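Long-range contacts in esterase (Staphylococcus aureus subsp. aureus USA300_TCH1516, PDB 3D7R), which probably hydrolyses ester bonds, as a putative esterase with the alpha/beta hydrolase fold whose natural substrate is not established: residues 72-77 / 87-92; 95-100 / 126-131. All blocks are in the same frame, centred on the assembly; numbering follows the deposited sequence.

Contact 1 of 2, residues 72-77 / 87-92; sequences VKANLE and FRFNFR
Leu76 lays its CD1 methyl over the centre of the Phe89 ring, a CH-pi contact of 3.8 Å from CD1 to the ring centroid. Its CG stands anti to the backbone N (chi1 -174°), which directs the isobutyl group alongside Phe89, the two side chains pointing the same way. At the edge of that ring, near its plane, sit Val72 CG1, 4.0 Å from Phe89 CD1, and Ala74 CB, so one aromatic ring gathers the apolar groups of 72-77.

Glu77, Arg88, Asn75 and Asn90 make the other face polar. With CG between its backbone N and carbonyl carbon (chi1 51°), Asn90 turns its amide toward 72-77. Its ND2 gives a long bond of 3.3 Å to Glu77 OE2; Glu77 OE2 is met from above the carboxylate plane, yet lies in the plane of the Asn90 amide. Glu129 is the stronger partner of ND2. Asn90 OD1 takes a water that also donates to Asn75 OD1. Glu77 OE1 leans on the aliphatic part of Arg88, 3.8 Å from Arg88 CB, but no N-H of the guanidinium points at it; that group pairs with Glu160 and Glu129.

Two antiparallel hydrogen-bonded pairs, Asn75-Asn90 and Glu77-Arg88, bracket the non-hydrogen-bonded pair Leu76-Phe89, as part of the beta hairpin 75-81/84-90. Strand 75-81 forms one edge of the sheet, and strand 84-90 joins it to strand 129-133. Helix 113-126 packs on the Leu76-Phe89 face through Trp116 and Thr123, whereas helix 143-161 meets Arg88 on the other.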
ATOM      1  N   VAL A  72      -3.940  -5.033 -20.451  1.00 10.45           N
ATOM      2  CA  VAL A  72      -3.561  -3.773 -19.822  1.00 10.75           C
ATOM      3  C   VAL A  72      -3.788  -2.651 -20.841  1.00 11.38           C
ATOM      4  O   VAL A  72      -3.225  -2.672 -21.931  1.00 11.47           O
ATOM      5  CB  VAL A  72      -2.085  -3.805 -19.321  1.00 11.43           C
ATOM      6  CG1 VAL A  72      -1.588  -2.383 -18.836  1.00 11.17           C
ATOM      7  CG2 VAL A  72      -1.912  -4.868 -18.226  1.00  9.95           C
ATOM      8  N   LYS A  73      -4.653  -1.699 -20.500  1.00 11.44           N
ATOM      9  CA  LYS A  73      -5.047  -0.685 -21.453  1.00 12.65           C
ATOM     10  C   LYS A  73      -4.002   0.408 -21.543  1.00 12.21           C
ATOM     11  O   LYS A  73      -3.789   0.965 -22.615  1.00 11.52           O
ATOM     12  CB  LYS A  73      -6.414  -0.092 -21.090  1.00 13.35           C
ATOM     13  CG  LYS A  73      -7.585  -1.015 -21.340  1.00 16.51           C
ATOM     14  CD  LYS A  73      -8.875  -0.327 -20.845  1.00 23.65           C
ATOM     15  CE  LYS A  73     -10.098  -1.205 -21.056  1.00 26.14           C
ATOM     16  NZ  LYS A  73     -11.236  -0.756 -20.179  1.00 28.97           N
ATOM     17  N   ALA A  74      -3.351   0.719 -20.421  1.00 11.16           N
ATOM     18  CA  ALA A  74      -2.286   1.714 -20.439  1.00 11.54           C
ATOM     19  C   ALA A  74      -1.097   1.125 -21.180  1.00 11.44           C
ATOM     20  O   ALA A  74      -0.995  -0.100 -21.330  1.00 11.52           O
ATOM     21  CB  ALA A  74      -1.891   2.156 -18.998  1.00 10.98           C
ATOM     22  N   ASN A  75      -0.224   1.989 -21.680  1.00 11.39           N
ATOM     23  CA  ASN A  75       1.072   1.535 -22.188  1.00 12.18           C
ATOM     24  C   ASN A  75       1.970   1.150 -21.025  1.00 12.52           C
ATOM     25  O   ASN A  75       1.997   1.845 -19.991  1.00 12.46           O
ATOM     26  CB  ASN A  75       1.718   2.607 -23.064  1.00 11.91           C
ATOM     27  CG  ASN A  75       0.837   2.993 -24.224  1.00 11.58           C
ATOM     28  OD1 ASN A  75       0.315   4.112 -24.272  1.00 10.90           O
ATOM     29  ND2 ASN A  75       0.613   2.048 -25.146  1.00 12.55           N
ATOM     30  N   LEU A  76       2.698   0.051 -21.190  1.00 13.04           N
ATOM     31  CA  LEU A  76       3.497  -0.524 -20.096  1.00 13.72           C
ATOM     32  C   LEU A  76       4.997  -0.486 -20.380  1.00 14.42           C
ATOM     33  O   LEU A  76       5.446  -0.899 -21.455  1.00 14.93           O
ATOM     34  CB  LEU A  76       3.051  -1.968 -19.829  1.00 14.08           C
ATOM     35  CG  LEU A  76       3.625  -2.760 -18.645  1.00 14.09           C
ATOM     36  CD1 LEU A  76       3.174  -2.173 -17.317  1.00 14.47           C
ATOM     37  CD2 LEU A  76       3.185  -4.207 -18.741  1.00 15.88           C
ATOM     38  N   GLU A  77       5.771   0.000 -19.417  1.00 14.02           N
ATOM     39  CA  GLU A  77       7.232   0.019 -19.532  1.00 14.40           C
ATOM     40  C   GLU A  77       7.799  -0.985 -18.542  1.00 13.92           C
ATOM     41  O   GLU A  77       7.494  -0.919 -17.345  1.00 13.71           O
ATOM     42  CB  GLU A  77       7.773   1.417 -19.210  1.00 14.58           C
ATOM     43  CG  GLU A  77       7.372   2.442 -20.229  1.00 16.12           C
ATOM     44  CD  GLU A  77       7.826   3.851 -19.887  1.00 18.92           C
ATOM     45  OE1 GLU A  77       8.548   4.041 -18.894  1.00 21.91           O
ATOM     46  OE2 GLU A  77       7.453   4.786 -20.621  1.00 21.96           O
ATOM     47  N   PHE A  87       7.856  -1.514 -13.041  1.00 10.53           N
ATOM     48  CA  PHE A  87       6.909  -1.343 -14.147  1.00 11.15           C
ATOM     49  C   PHE A  87       6.374   0.082 -14.144  1.00 10.74           C
ATOM     50  O   PHE A  87       6.125   0.645 -13.082  1.00 11.47           O
ATOM     51  CB  PHE A  87       5.753  -2.341 -14.007  1.00 10.62           C
ATOM     52  CG  PHE A  87       6.201  -3.767 -14.096  1.00 11.52           C
ATOM     53  CD1 PHE A  87       6.283  -4.399 -15.339  1.00  9.51           C
ATOM     54  CD2 PHE A  87       6.572  -4.472 -12.938  1.00  8.83           C
ATOM     55  CE1 PHE A  87       6.737  -5.733 -15.436  1.00 11.19           C
ATOM     56  CE2 PHE A  87       7.003  -5.802 -13.024  1.00 10.84           C
ATOM     57  CZ  PHE A  87       7.097  -6.427 -14.268  1.00 10.56           C
ATOM     58  N   ARG A  88       6.198   0.672 -15.327  1.00 10.43           N
ATOM     59  CA  ARG A  88       5.529   1.964 -15.415  1.00  9.78           C
ATOM     60  C   ARG A  88       4.338   1.846 -16.344  1.00  9.45           C
ATOM     61  O   ARG A  88       4.437   1.233 -17.408  1.00  9.28           O
ATOM     62  CB  ARG A  88       6.494   3.027 -15.921  1.00 10.36           C
ATOM     63  CG  ARG A  88       7.679   3.261 -14.973  1.00 10.77           C
ATOM     64  CD  ARG A  88       8.243   4.658 -15.174  1.00 12.49           C
ATOM     65  NE  ARG A  88       9.565   4.831 -14.574  1.00 11.55           N
ATOM     66  CZ  ARG A  88      10.201   5.994 -14.525  1.00 12.71           C
ATOM     67  NH1 ARG A  88       9.619   7.080 -15.012  1.00 12.28           N
ATOM     68  NH2 ARG A  88      11.418   6.065 -13.988  1.00 12.19           N
ATOM     69  N   PHE A  89       3.219   2.419 -15.922  1.00  8.08           N
ATOM     70  CA  PHE A  89       2.025   2.486 -16.732  1.00  8.46           C
ATOM     71  C   PHE A  89       1.811   3.946 -17.099  1.00  9.16           C
ATOM     72  O   PHE A  89       1.856   4.824 -16.224  1.00  8.28           O
ATOM     73  CB  PHE A  89       0.774   2.059 -15.954  1.00  8.21           C
ATOM     74  CG  PHE A  89       0.847   0.681 -15.332  1.00  8.72           C
ATOM     75  CD1 PHE A  89       0.057  -0.354 -15.823  1.00  9.54           C
ATOM     76  CD2 PHE A  89       1.662   0.444 -14.222  1.00  8.46           C
ATOM     77  CE1 PHE A  89       0.105  -1.628 -15.244  1.00 10.05           C
ATOM     78  CE2 PHE A  89       1.717  -0.802 -13.621  1.00  9.52           C
ATOM     79  CZ  PHE A  89       0.928  -1.852 -14.137  1.00  9.78           C
ATOM     80  N   ASN A  90       1.531   4.205 -18.375  1.00  8.45           N
ATOM     81  CA  ASN A  90       1.079   5.531 -18.753  1.00  8.38           C
ATOM     82  C   ASN A  90       0.047   5.451 -19.869  1.00  8.65           C
ATOM     83  O   ASN A  90      -0.034   4.446 -20.590  1.00  8.95           O
ATOM     84  CB  ASN A  90       2.248   6.500 -19.053  1.00  8.03           C
ATOM     85  CG  ASN A  90       3.252   5.937 -20.033  1.00  9.09           C
ATOM     86  OD1 ASN A  90       2.909   5.575 -21.160  1.00 10.26           O
ATOM     87  ND2 ASN A  90       4.510   5.887 -19.619  1.00  9.92           N
ATOM     88  N   PHE A  91      -0.752   6.498 -19.989  1.00  8.37           N
ATOM     89  CA  PHE A  91      -1.860   6.520 -20.946  1.00  8.58           C
ATOM     90  C   PHE A  91      -1.815   7.848 -21.715  1.00  8.39           C
ATOM     91  O   PHE A  91      -1.550   8.911 -21.126  1.00  8.27           O
ATOM     92  CB  PHE A  91      -3.180   6.353 -20.195  1.00  7.80           C
ATOM     93  CG  PHE A  91      -4.399   6.215 -21.098  1.00  8.88           C
ATOM     94  CD1 PHE A  91      -4.506   5.164 -21.990  1.00  9.33           C
ATOM     95  CD2 PHE A  91      -5.438   7.135 -21.018  1.00  8.48           C
ATOM     96  CE1 PHE A  91      -5.645   5.036 -22.815  1.00 12.05           C
ATOM     97  CE2 PHE A  91      -6.575   7.024 -21.841  1.00  9.89           C
ATOM     98  CZ  PHE A  91      -6.669   5.974 -22.734  1.00 10.06           C
ATOM     99  N   ARG A  92      -2.041   7.780 -23.024  1.00  8.46           N
ATOM    100  CA  ARG A  92      -2.027   8.970 -23.883  1.00  9.07           C
ATOM    101  C   ARG A  92      -0.762   9.827 -23.722  1.00  9.23           C
ATOM    102  O   ARG A  92      -0.826  11.061 -23.801  1.00  8.76           O
ATOM    103  CB  ARG A  92      -3.319   9.795 -23.689  1.00  9.44           C
ATOM    104  CG  ARG A  92      -4.528   9.098 -24.320  1.00 10.51           C
ATOM    105  CD  ARG A  92      -5.865   9.747 -23.971  1.00 11.18           C
ATOM    106  NE  ARG A  92      -6.960   8.978 -24.569  1.00 11.49           N
ATOM    107  CZ  ARG A  92      -8.246   9.173 -24.306  1.00 12.02           C
ATOM    108  NH1 ARG A  92      -8.617  10.115 -23.452  1.00 10.79           N
ATOM    109  NH2 ARG A  92      -9.160   8.416 -24.899  1.00 12.81           N
TER
HETATM  110  O   HOH W   1      -2.086   5.204 -24.545  1.00 11.83           O
HETATM  111  O   HOH W   2       1.185   6.451 -23.100  1.00 12.42           O

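Contact 2 of 2, residues 95-100 / 126-131. With DMS (dimethyl sulfoxide), chain L.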
ATOM      1  N   ILE A  95       2.998  11.745 -18.821  1.00 12.32           N
ATOM      2  CA  ILE A  95       4.099  11.309 -17.957  1.00 12.92           C
ATOM      3  C   ILE A  95       4.726  12.428 -17.104  1.00 13.42           C
ATOM      4  O   ILE A  95       5.638  12.156 -16.314  1.00 13.51           O
ATOM      5  CB  ILE A  95       5.215  10.621 -18.778  1.00 13.33           C
ATOM      6  CG1 ILE A  95       5.863  11.631 -19.736  1.00 14.81           C
ATOM      7  CG2 ILE A  95       4.646   9.391 -19.505  1.00 13.03           C
ATOM      8  CD1 ILE A  95       7.235  11.216 -20.274  1.00 17.59           C
ATOM      9  N   ASP A  96       4.220  13.660 -17.231  1.00 13.16           N
ATOM     10  CA  ASP A  96       4.759  14.783 -16.469  1.00 13.72           C
ATOM     11  C   ASP A  96       4.523  14.681 -14.969  1.00 13.04           C
ATOM     12  O   ASP A  96       5.160  15.387 -14.189  1.00 12.41           O
ATOM     13  CB  ASP A  96       4.307  16.155 -17.030  1.00 14.74           C
ATOM     14  CG  ASP A  96       2.791  16.288 -17.186  1.00 18.73           C
ATOM     15  OD1 ASP A  96       2.045  15.282 -17.086  1.00 22.19           O
ATOM     16  OD2 ASP A  96       2.332  17.427 -17.447  1.00 23.11           O
ATOM     17  N   LYS A  97       3.596  13.808 -14.574  1.00 12.57           N
ATOM     18  CA  LYS A  97       3.282  13.597 -13.161  1.00 12.60           C
ATOM     19  C   LYS A  97       3.324  12.101 -12.848  1.00 11.51           C
ATOM     20  O   LYS A  97       2.920  11.283 -13.674  1.00 11.24           O
ATOM     21  CB  LYS A  97       1.915  14.203 -12.805  1.00 12.48           C
ATOM     22  CG  LYS A  97       1.832  15.728 -13.020  1.00 14.51           C
ATOM     23  CD  LYS A  97       0.460  16.309 -12.721  1.00 18.79           C
ATOM     24  CE  LYS A  97      -0.663  15.768 -13.657  1.00 24.33           C
ATOM     25  NZ  LYS A  97      -0.606  16.225 -15.091  1.00 26.52           N
ATOM     26  N   LYS A  98       3.826  11.748 -11.668  1.00 10.70           N
ATOM     27  CA  LYS A  98       4.004  10.340 -11.295  1.00  9.88           C
ATOM     28  C   LYS A  98       3.240   9.959 -10.032  1.00  9.46           C
ATOM     29  O   LYS A  98       3.141  10.762  -9.094  1.00  8.58           O
ATOM     30  CB  LYS A  98       5.487  10.027 -11.039  1.00 10.12           C
ATOM     31  CG  LYS A  98       6.506  10.684 -11.983  1.00 10.93           C
ATOM     32  CD  LYS A  98       6.566   9.985 -13.323  1.00 11.16           C
ATOM     33  CE  LYS A  98       7.708  10.534 -14.197  1.00  8.94           C
ATOM     34  NZ  LYS A  98       7.438  10.194 -15.619  1.00  8.34           N
ATOM     35  N   ILE A  99       2.745   8.717 -10.003  1.00  8.98           N
ATOM     36  CA  ILE A  99       2.308   8.081  -8.750  1.00  9.59           C
ATOM     37  C   ILE A  99       3.284   6.936  -8.455  1.00  9.32           C
ATOM     38  O   ILE A  99       3.404   5.989  -9.242  1.00  9.33           O
ATOM     39  CB  ILE A  99       0.875   7.511  -8.823  1.00  9.70           C
ATOM     40  CG1 ILE A  99      -0.149   8.638  -8.961  1.00  9.55           C
ATOM     41  CG2 ILE A  99       0.563   6.658  -7.561  1.00  9.96           C
ATOM     42  CD1 ILE A  99      -1.539   8.177  -9.484  1.00  9.24           C
ATOM     43  N   LEU A 100       4.014   7.053  -7.351  1.00  8.96           N
ATOM     44  CA  LEU A 100       4.830   5.946  -6.864  1.00  9.08           C
ATOM     45  C   LEU A 100       3.896   5.015  -6.114  1.00  9.23           C
ATOM     46  O   LEU A 100       3.429   5.349  -5.020  1.00  9.32           O
ATOM     47  CB  LEU A 100       5.948   6.455  -5.928  1.00  8.79           C
ATOM     48  CG  LEU A 100       6.891   5.405  -5.325  1.00  8.82           C
ATOM     49  CD1 LEU A 100       7.446   4.442  -6.407  1.00  8.26           C
ATOM     50  CD2 LEU A 100       8.036   6.073  -4.557  1.00  6.98           C
ATOM     51  N   THR A 126      -6.426   9.082 -13.710  1.00 11.16           N
ATOM     52  CA  THR A 126      -5.663  10.228 -13.220  1.00 10.69           C
ATOM     53  C   THR A 126      -4.799  10.868 -14.309  1.00 11.28           C
ATOM     54  O   THR A 126      -4.469  12.062 -14.229  1.00 10.32           O
ATOM     55  CB  THR A 126      -4.734   9.829 -12.059  1.00 10.94           C
ATOM     56  OG1 THR A 126      -3.767   8.890 -12.536  1.00 10.62           O
ATOM     57  CG2 THR A 126      -5.550   9.183 -10.907  1.00 10.89           C
ATOM     58  N   LEU A 127      -4.423  10.068 -15.309  1.00 10.01           N
ATOM     59  CA  LEU A 127      -3.417  10.467 -16.297  1.00  9.95           C
ATOM     60  C   LEU A 127      -2.086  10.884 -15.674  1.00  9.08           C
ATOM     61  O   LEU A 127      -1.382  11.732 -16.220  1.00  8.77           O
ATOM     62  CB  LEU A 127      -3.961  11.559 -17.237  1.00  9.99           C
ATOM     63  CG  LEU A 127      -5.223  11.151 -17.991  1.00 11.53           C
ATOM     64  CD1 LEU A 127      -5.684  12.287 -18.899  1.00 14.26           C
ATOM     65  CD2 LEU A 127      -4.960   9.863 -18.791  1.00 12.30           C
ATOM     66  N   TYR A 128      -1.757  10.281 -14.531  1.00  8.44           N
ATOM     67  CA  TYR A 128      -0.393  10.228 -14.027  1.00  8.13           C
ATOM     68  C   TYR A 128       0.266   8.946 -14.543  1.00  8.60           C
ATOM     69  O   TYR A 128      -0.425   7.975 -14.846  1.00  7.87           O
ATOM     70  CB  TYR A 128      -0.392  10.164 -12.496  1.00  8.86           C
ATOM     71  CG  TYR A 128      -0.705  11.467 -11.781  1.00  7.96           C
ATOM     72  CD1 TYR A 128      -1.792  12.264 -12.160  1.00  8.96           C
ATOM     73  CD2 TYR A 128       0.072  11.882 -10.707  1.00  7.60           C
ATOM     74  CE1 TYR A 128      -2.082  13.453 -11.482  1.00 10.03           C
ATOM     75  CE2 TYR A 128      -0.205  13.079 -10.023  1.00  8.40           C
ATOM     76  CZ  TYR A 128      -1.275  13.851 -10.419  1.00 10.08           C
ATOM     77  OH  TYR A 128      -1.544  15.023  -9.750  1.00 11.67           O
ATOM     78  N   GLU A 129       1.596   8.941 -14.640  1.00  8.20           N
ATOM     79  CA  GLU A 129       2.322   7.707 -14.865  1.00  8.61           C
ATOM     80  C   GLU A 129       2.438   6.957 -13.539  1.00  9.10           C
ATOM     81  O   GLU A 129       2.995   7.486 -12.561  1.00  9.04           O
ATOM     82  CB  GLU A 129       3.714   7.994 -15.415  1.00  8.78           C
ATOM     83  CG  GLU A 129       4.557   6.759 -15.570  1.00  7.99           C
ATOM     84  CD  GLU A 129       5.834   7.043 -16.327  1.00 11.39           C
ATOM     85  OE1 GLU A 129       6.799   7.536 -15.695  1.00 12.23           O
ATOM     86  OE2 GLU A 129       5.865   6.743 -17.544  1.00 10.63           O
ATOM     87  N   VAL A 130       1.926   5.731 -13.507  1.00  8.94           N
ATOM     88  CA  VAL A 130       1.956   4.934 -12.271  1.00  8.38           C
ATOM     89  C   VAL A 130       3.204   4.060 -12.274  1.00  8.51           C
ATOM     90  O   VAL A 130       3.463   3.331 -13.248  1.00  8.37           O
ATOM     91  CB  VAL A 130       0.694   4.083 -12.117  1.00  9.09           C
ATOM     92  CG1 VAL A 130       0.814   3.107 -10.899  1.00  8.97           C
ATOM     93  CG2 VAL A 130      -0.529   4.989 -11.972  1.00  9.24           C
ATOM     94  N   VAL A 131       3.975   4.149 -11.197  1.00  8.28           N
ATOM     95  CA  VAL A 131       5.259   3.442 -11.107  1.00  8.61           C
ATOM     96  C   VAL A 131       5.163   2.355 -10.032  1.00  8.71           C
ATOM     97  O   VAL A 131       4.895   2.641  -8.848  1.00  8.94           O
ATOM     98  CB  VAL A 131       6.431   4.416 -10.813  1.00  8.26           C
ATOM     99  CG1 VAL A 131       7.774   3.662 -10.768  1.00  6.76           C
ATOM    100  CG2 VAL A 131       6.491   5.543 -11.884  1.00  8.40           C
TER
HETATM  101  S   DMS L1411       2.844  15.047 -21.187  1.00 36.97           S
HETATM  102  O   DMS L1411       3.719  14.325 -19.811  1.00 37.14           O
HETATM  103  C1  DMS L1411       2.960  16.858 -21.121  1.00 37.19           C
HETATM  104  C2  DMS L1411       3.817  14.757 -22.690  1.00 37.02           C
HETATM  105  O   HOH W   3       1.111  12.984 -16.227  1.00 13.71           O
HETATM  106  O   HOH W   4      -2.126  14.801 -16.675  1.00 33.55           O
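Thr126, at the end of helix 113-126, points OG1 at Ile99 CD1, the two side chains meeting tip to tip at 3.8 Å. The same oxygen accepts from Tyr128 N in an ST turn and is also bonded to Ile122 O. Leu127 follows with positive phi, and its carbonyl receives two waters that lead to Lys97 and Asp96. Lys97 CB lies over one face of the Tyr128 ring, 3.7 Å from its centroid, and a bend at chi3 (-63°) brings Lys97 CE to 3.5 Å from Tyr128 CE1. Lys98 O lies at the ring edge, and the phenol OH bonds to Asp319.

Glu129, extended beyond CG, runs beside Lys98, whose NZ forms a 2.7 Å salt bridge to Glu129 OE1 from above the carboxylate plane. A second bond from Lys98 NZ, to Ile95 O at 2.8 Å, fixes the ammonium between them; Ile95 N donates to the oxygen of a dimethyl sulfoxide, probably from the crystallisation liquor. Strand 84-90 also holds the carboxylate. On the other face Val130 CG2 touches Ile99 CD1, and Val131 returns to the Lys98 side, its N bonded to Ile99 O at 2.7 Å.

The pairing is parallel, as in a right-handed beta-alpha-beta crossover through helix 113-126. That helix covers Ile99 and Val130, helix 143-161 covers Leu100 and Val131, and strands 84-90 and 166-171 flank the pair within the sheet.

Both contacts belong to one mixed sheet: contact 1 is its antiparallel edge hairpin, contact 2 a parallel pair further in, and strands 84-90 and 129-133 join them through a probable Phe89 N to Val130 O bond of 2.8 Å. Contact 1 is only partly buried, with water at its polar face; contact 2 is mostly buried, its waters and dimethyl sulfoxide lying at the loop end. Helix 113-126 touches both on one face, around an aromatic ring in contact 1 and branched aliphatics in contact 2. On the other face, their polar groups meet: the Glu129 carboxylate is shared by Arg88 and Lys98 as salt-bridge partners and by Asn90 as a hydrogen-bond donor.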